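PDB 2GGO: 401aa long hypothetical glucose-1-phosphate thymidylyltransferase from Sulfolobus tokodaii, which probably acts as a bifunctional sugar-phosphate nucleotidylyltransferase and acetyltransferase in making UDP-N-acetylglucosamine and UDP-N-acetylgalactosamine. Local coordinates for residues S315-I329 with A357-I371. Residues are numbered along the deposited sequence; the frame is centred on the assembly and turned at random.
Sequences SVIAEDVNFGAGTLI and AFIGGHVRTGINVTI
Thr-365 OG1 is held from two directions by the neighbouring coil: it accepts a bond from Gly-324 N (2.9 Å) and donates its hydrogen to Thr-327 OG1, also at 2.9 Å, the two hydroxyls meeting tip to tip. The hydroxyl sits between the backbone N and the carbonyl carbon (chi1 60°), which points it at the type II turn of residues 324-327, while CG2 lies 3.8 Å from Phe-323 CE1. The methyl of Thr-327 rests over one face of the Phe-323 ring. With a valine in place of Thr-365, Thr-327 OG1 would probably lose its donor, and Gly-324 N would be left, of these two bonds, with the bent one to Thr-365 O, which it approaches from above the carbonyl plane. These are two successive coils of the left-handed parallel beta-helix formed by hexapeptide repeats, whose three short strands per coil pair in parallel at 316-317 with 358-359, 328-329 with 370-371 and, more weakly, 322-323 with 364-365. Equivalent positions of the two coils therefore stack along the prism: inside, Ile-317 and Ile-359 lie side by side (CG1 to CG1 3.8 Å), and the side chains of Val-321 and Ile-359 cross at about a right angle, CG1 against CG2. On the outside, the amide of Asn-322 lies over one face of the Arg-364 guanidinium, their planes 13° apart; ND2 and NH2, both donors, make no hydrogen bond. Phe-358 takes Val-316 CB at its ring edge. Helix 212-225 packs on both, Trp-213 on Phe-358 and Ile-216 on Val-316. At the next corner a water bridges Glu-319 OE2 and His-362 NE2, lying 2.7 Å from NE2 in the ring plane; the same carboxylate is tied to Thr-20 and Arg-21, joining this corner to the nucleotidyltransferase part of the chain.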
loop_
_atom_site.group_PDB
_atom_site.type_symbol
_atom_site.label_atom_id
_atom_site.label_comp_id
_atom_site.label_asym_id
_atom_site.label_seq_id
_atom_site.Cartn_x
_atom_site.Cartn_y
_atom_site.Cartn_z
ATOM N N SER A 315 11.988 7.406 -2.876
ATOM C CA SER A 315 12.192 6.072 -2.331
ATOM C C SER A 315 11.208 5.660 -1.269
ATOM O O SER A 315 10.474 6.497 -0.745
ATOM C CB SER A 315 13.585 6.014 -1.741
ATOM O OG SER A 315 14.513 6.631 -2.695
ATOM N N VAL A 316 11.202 4.371 -0.972
ATOM C CA VAL A 316 10.390 3.874 0.158
ATOM C C VAL A 316 11.304 3.154 1.108
ATOM O O VAL A 316 11.928 2.159 0.725
ATOM C CB VAL A 316 9.308 2.868 -0.238
ATOM C CG1 VAL A 316 8.599 2.374 1.052
ATOM C CG2 VAL A 316 8.245 3.524 -1.144
ATOM N N ILE A 317 11.400 3.632 2.339
ATOM C CA ILE A 317 12.347 2.992 3.260
ATOM C C ILE A 317 11.602 2.453 4.472
ATOM O O ILE A 317 10.862 3.166 5.113
ATOM C CB ILE A 317 13.407 3.996 3.713
ATOM C CG1 ILE A 317 14.313 4.420 2.576
ATOM C CG2 ILE A 317 14.298 3.491 4.820
ATOM C CD1 ILE A 317 15.136 5.642 3.110
ATOM N N ALA A 318 11.813 1.185 4.791
ATOM C CA ALA A 318 10.917 0.544 5.710
ATOM C C ALA A 318 11.312 0.850 7.149
ATOM O O ALA A 318 11.924 1.936 7.375
ATOM C CB ALA A 318 10.786 -0.907 5.402
ATOM N N GLU A 319 10.956 0.019 8.126
ATOM C CA GLU A 319 11.163 0.394 9.526
ATOM C C GLU A 319 12.503 0.012 10.067
ATOM O O GLU A 319 13.099 -0.941 9.623
ATOM C CB GLU A 319 10.047 -0.203 10.445
ATOM C CG GLU A 319 10.064 -1.796 10.688
ATOM C CD GLU A 319 9.616 -2.617 9.508
ATOM O OE1 GLU A 319 9.201 -2.031 8.520
ATOM O OE2 GLU A 319 9.678 -3.871 9.536
ATOM N N ASP A 320 12.970 0.770 11.033
ATOM C CA ASP A 320 14.257 0.578 11.712
ATOM C C ASP A 320 15.450 0.398 10.772
ATOM O O ASP A 320 16.285 -0.463 10.978
ATOM C CB ASP A 320 14.130 -0.512 12.779
ATOM C CG ASP A 320 13.019 -0.200 13.822
ATOM O OD1 ASP A 320 12.963 0.971 14.322
ATOM O OD2 ASP A 320 12.188 -1.115 14.172
ATOM N N VAL A 321 15.527 1.237 9.728
ATOM C CA VAL A 321 16.648 1.247 8.807
ATOM C C VAL A 321 17.621 2.262 9.325
ATOM O O VAL A 321 17.196 3.230 9.970
ATOM C CB VAL A 321 16.208 1.541 7.350
ATOM C CG1 VAL A 321 17.498 1.512 6.295
ATOM C CG2 VAL A 321 15.256 0.397 6.883
ATOM N N ASN A 322 18.921 2.012 9.173
ATOM C CA ASN A 322 19.910 3.059 9.494
ATOM C C ASN A 322 20.756 3.301 8.302
ATOM O O ASN A 322 21.276 2.385 7.843
ATOM C CB ASN A 322 20.858 2.679 10.679
ATOM C CG ASN A 322 20.071 2.398 11.996
ATOM O OD1 ASN A 322 19.547 3.298 12.641
ATOM N ND2 ASN A 322 19.926 1.113 12.332
ATOM N N PHE A 323 20.938 4.560 7.896
ATOM C CA PHE A 323 21.882 4.855 6.840
ATOM C C PHE A 323 23.190 5.159 7.388
ATOM O O PHE A 323 23.324 6.127 8.127
ATOM C CB PHE A 323 21.435 6.019 5.869
ATOM C CG PHE A 323 20.595 5.479 4.741
ATOM C CD1 PHE A 323 20.125 4.178 4.841
ATOM C CD2 PHE A 323 20.303 6.199 3.605
ATOM C CE1 PHE A 323 19.361 3.608 3.776
ATOM C CE2 PHE A 323 19.542 5.672 2.581
ATOM C CZ PHE A 323 19.050 4.380 2.697
ATOM N N GLY A 324 24.202 4.419 6.979
ATOM C CA GLY A 324 25.538 5.042 7.208
ATOM C C GLY A 324 25.809 6.351 6.489
ATOM O O GLY A 324 25.350 6.578 5.320
ATOM N N ALA A 325 26.621 7.188 7.129
ATOM C CA ALA A 325 27.158 8.454 6.555
ATOM C C ALA A 325 27.512 8.227 5.176
ATOM O O ALA A 325 28.121 7.159 4.804
ATOM C CB ALA A 325 28.339 9.062 7.343
ATOM N N GLY A 326 26.952 9.059 4.358
ATOM C CA GLY A 326 27.277 9.050 2.926
ATOM C C GLY A 326 26.534 8.089 2.059
ATOM O O GLY A 326 26.933 7.995 0.960
ATOM N N THR A 327 25.457 7.381 2.521
ATOM C CA THR A 327 24.769 6.482 1.539
ATOM C C THR A 327 23.970 7.400 0.646
ATOM O O THR A 327 23.285 8.247 1.232
ATOM C CB THR A 327 23.865 5.719 2.386
ATOM O OG1 THR A 327 24.596 5.121 3.464
ATOM C CG2 THR A 327 22.835 4.823 1.645
ATOM N N LEU A 328 23.746 7.122 -0.636
ATOM C CA LEU A 328 23.173 8.054 -1.581
ATOM C C LEU A 328 22.381 7.074 -2.398
ATOM O O LEU A 328 22.808 5.991 -2.637
ATOM C CB LEU A 328 24.137 8.690 -2.580
ATOM C CG LEU A 328 25.328 9.298 -1.895
ATOM C CD1 LEU A 328 26.252 9.893 -2.692
ATOM C CD2 LEU A 328 24.491 10.555 -1.372
ATOM N N ILE A 329 21.136 7.400 -2.632
ATOM C CA ILE A 329 20.299 6.722 -3.585
ATOM C C ILE A 329 20.217 7.485 -4.879
ATOM O O ILE A 329 19.998 8.692 -4.914
ATOM C CB ILE A 329 18.846 6.509 -3.007
ATOM C CG1 ILE A 329 18.951 5.798 -1.649
ATOM C CG2 ILE A 329 17.999 5.714 -4.098
ATOM C CD1 ILE A 329 17.656 5.473 -1.026
ATOM N N ALA A 357 14.930 3.817 -4.515
ATOM C CA ALA A 357 15.093 2.485 -4.008
ATOM C C ALA A 357 13.993 2.003 -3.076
ATOM O O ALA A 357 13.309 2.800 -2.492
ATOM C CB ALA A 357 16.514 2.347 -3.372
ATOM N N PHE A 358 13.861 0.671 -2.936
ATOM C CA PHE A 358 12.957 0.056 -1.956
ATOM C C PHE A 358 13.724 -0.770 -0.896
ATOM O O PHE A 358 14.301 -1.803 -1.195
ATOM C CB PHE A 358 11.949 -0.787 -2.716
ATOM C CG PHE A 358 11.242 -0.017 -3.788
ATOM C CD1 PHE A 358 10.313 0.928 -3.453
ATOM C CD2 PHE A 358 11.518 -0.214 -5.135
ATOM C CE1 PHE A 358 9.652 1.665 -4.404
ATOM C CE2 PHE A 358 10.829 0.505 -6.083
ATOM C CZ PHE A 358 9.887 1.446 -5.710
ATOM N N ILE A 359 13.732 -0.234 0.323
ATOM C CA ILE A 359 14.587 -0.735 1.416
ATOM C C ILE A 359 13.768 -1.438 2.529
ATOM O O ILE A 359 12.943 -0.788 3.204
ATOM C CB ILE A 359 15.346 0.415 2.045
ATOM C CG1 ILE A 359 15.993 1.352 0.997
ATOM C CG2 ILE A 359 16.319 -0.082 3.143
ATOM C CD1 ILE A 359 17.258 0.886 0.227
ATOM N N GLY A 360 14.059 -2.717 2.774
ATOM C CA GLY A 360 13.410 -3.491 3.800
ATOM C C GLY A 360 13.707 -3.022 5.206
ATOM O O GLY A 360 14.675 -2.303 5.430
ATOM N N GLY A 361 12.846 -3.404 6.153
ATOM C CA GLY A 361 13.083 -3.169 7.533
ATOM C C GLY A 361 14.404 -3.646 8.073
ATOM O O GLY A 361 14.909 -4.719 7.692
ATOM N N HIS A 362 14.966 -2.856 8.967
ATOM C CA HIS A 362 16.150 -3.283 9.765
ATOM C C HIS A 362 17.399 -3.452 8.934
ATOM O O HIS A 362 18.356 -4.099 9.341
ATOM C CB HIS A 362 15.918 -4.606 10.510
ATOM C CG HIS A 362 14.733 -4.579 11.428
ATOM N ND1 HIS A 362 14.803 -4.076 12.716
ATOM C CD2 HIS A 362 13.456 -5.013 11.257
ATOM C CE1 HIS A 362 13.616 -4.213 13.295
ATOM N NE2 HIS A 362 12.769 -4.697 12.400
ATOM N N VAL A 363 17.376 -2.897 7.743
ATOM C CA VAL A 363 18.577 -2.636 6.990
ATOM C C VAL A 363 19.580 -1.663 7.591
ATOM O O VAL A 363 19.244 -0.599 8.183
ATOM C CB VAL A 363 18.208 -2.326 5.474
ATOM C CG1 VAL A 363 19.398 -1.681 4.700
ATOM C CG2 VAL A 363 17.809 -3.503 4.809
ATOM N N ARG A 364 20.876 -1.959 7.404
ATOM C CA ARG A 364 21.931 -1.024 7.880
ATOM C C ARG A 364 22.866 -0.829 6.698
ATOM O O ARG A 364 23.307 -1.787 6.159
ATOM C CB ARG A 364 22.682 -1.562 9.137
ATOM C CG ARG A 364 23.788 -0.525 9.599
ATOM C CD ARG A 364 24.462 -0.738 11.019
ATOM N NE ARG A 364 23.618 -0.363 12.183
ATOM C CZ ARG A 364 23.463 0.876 12.710
ATOM N NH1 ARG A 364 24.059 1.963 12.166
ATOM N NH2 ARG A 364 22.678 1.026 13.796
ATOM N N THR A 365 23.096 0.393 6.210
ATOM C CA THR A 365 24.058 0.432 5.083
ATOM C C THR A 365 25.353 0.934 5.688
ATOM O O THR A 365 25.318 1.711 6.617
ATOM C CB THR A 365 23.651 1.382 4.028
ATOM O OG1 THR A 365 23.594 2.678 4.692
ATOM C CG2 THR A 365 22.265 1.138 3.646
ATOM N N GLY A 366 26.519 0.457 5.251
ATOM C CA GLY A 366 27.746 1.111 5.619
ATOM C C GLY A 366 27.919 2.533 5.153
ATOM O O GLY A 366 27.084 2.947 4.345
ATOM N N ILE A 367 28.849 3.322 5.720
ATOM C CA ILE A 367 29.218 4.640 5.032
ATOM C C ILE A 367 29.442 4.588 3.543
ATOM O O ILE A 367 30.026 3.610 3.019
ATOM C CB ILE A 367 30.414 5.366 5.630
ATOM C CG1 ILE A 367 31.612 4.346 5.550
ATOM C CG2 ILE A 367 30.157 5.544 7.030
ATOM C CD1 ILE A 367 33.111 4.919 5.973
ATOM N N ASN A 368 29.053 5.663 2.861
ATOM C CA ASN A 368 29.438 5.893 1.462
ATOM C C ASN A 368 28.958 4.828 0.559
ATOM O O ASN A 368 29.612 4.503 -0.421
ATOM C CB ASN A 368 30.961 5.880 1.377
ATOM C CG ASN A 368 31.463 6.877 0.465
ATOM O OD1 ASN A 368 30.709 7.701 -0.076
ATOM N ND2 ASN A 368 32.801 6.927 0.320
ATOM N N VAL A 369 27.876 4.211 0.965
ATOM C CA VAL A 369 27.121 3.291 0.133
ATOM C C VAL A 369 26.331 4.078 -0.991
ATOM O O VAL A 369 25.711 5.205 -0.789
ATOM C CB VAL A 369 26.371 2.266 1.037
ATOM C CG1 VAL A 369 25.074 1.877 0.440
ATOM C CG2 VAL A 369 27.217 0.749 1.123
ATOM N N THR A 370 26.406 3.502 -2.189
ATOM C CA THR A 370 25.832 3.895 -3.464
ATOM C C THR A 370 24.777 2.828 -3.875
ATOM O O THR A 370 25.100 1.670 -4.127
ATOM C CB THR A 370 26.981 3.856 -4.535
ATOM O OG1 THR A 370 28.073 4.693 -4.159
ATOM C CG2 THR A 370 26.540 4.292 -5.891
ATOM N N ILE A 371 23.511 3.229 -3.884
ATOM C CA ILE A 371 22.338 2.440 -4.376
ATOM C C ILE A 371 21.748 2.869 -5.743
ATOM O O ILE A 371 21.333 3.974 -5.912
ATOM C CB ILE A 371 21.246 2.559 -3.278
ATOM C CG1 ILE A 371 21.917 2.146 -1.952
ATOM C CG2 ILE A 371 19.954 1.696 -3.697
ATOM C CD1 ILE A 371 21.100 2.116 -0.734
HETATM O O HOH W 1 10.125 -5.260 12.225
HETATM O O HOH W 2 18.983 -0.867 11.209
HETATM O O HOH W 3 28.538 10.192 -0.097
#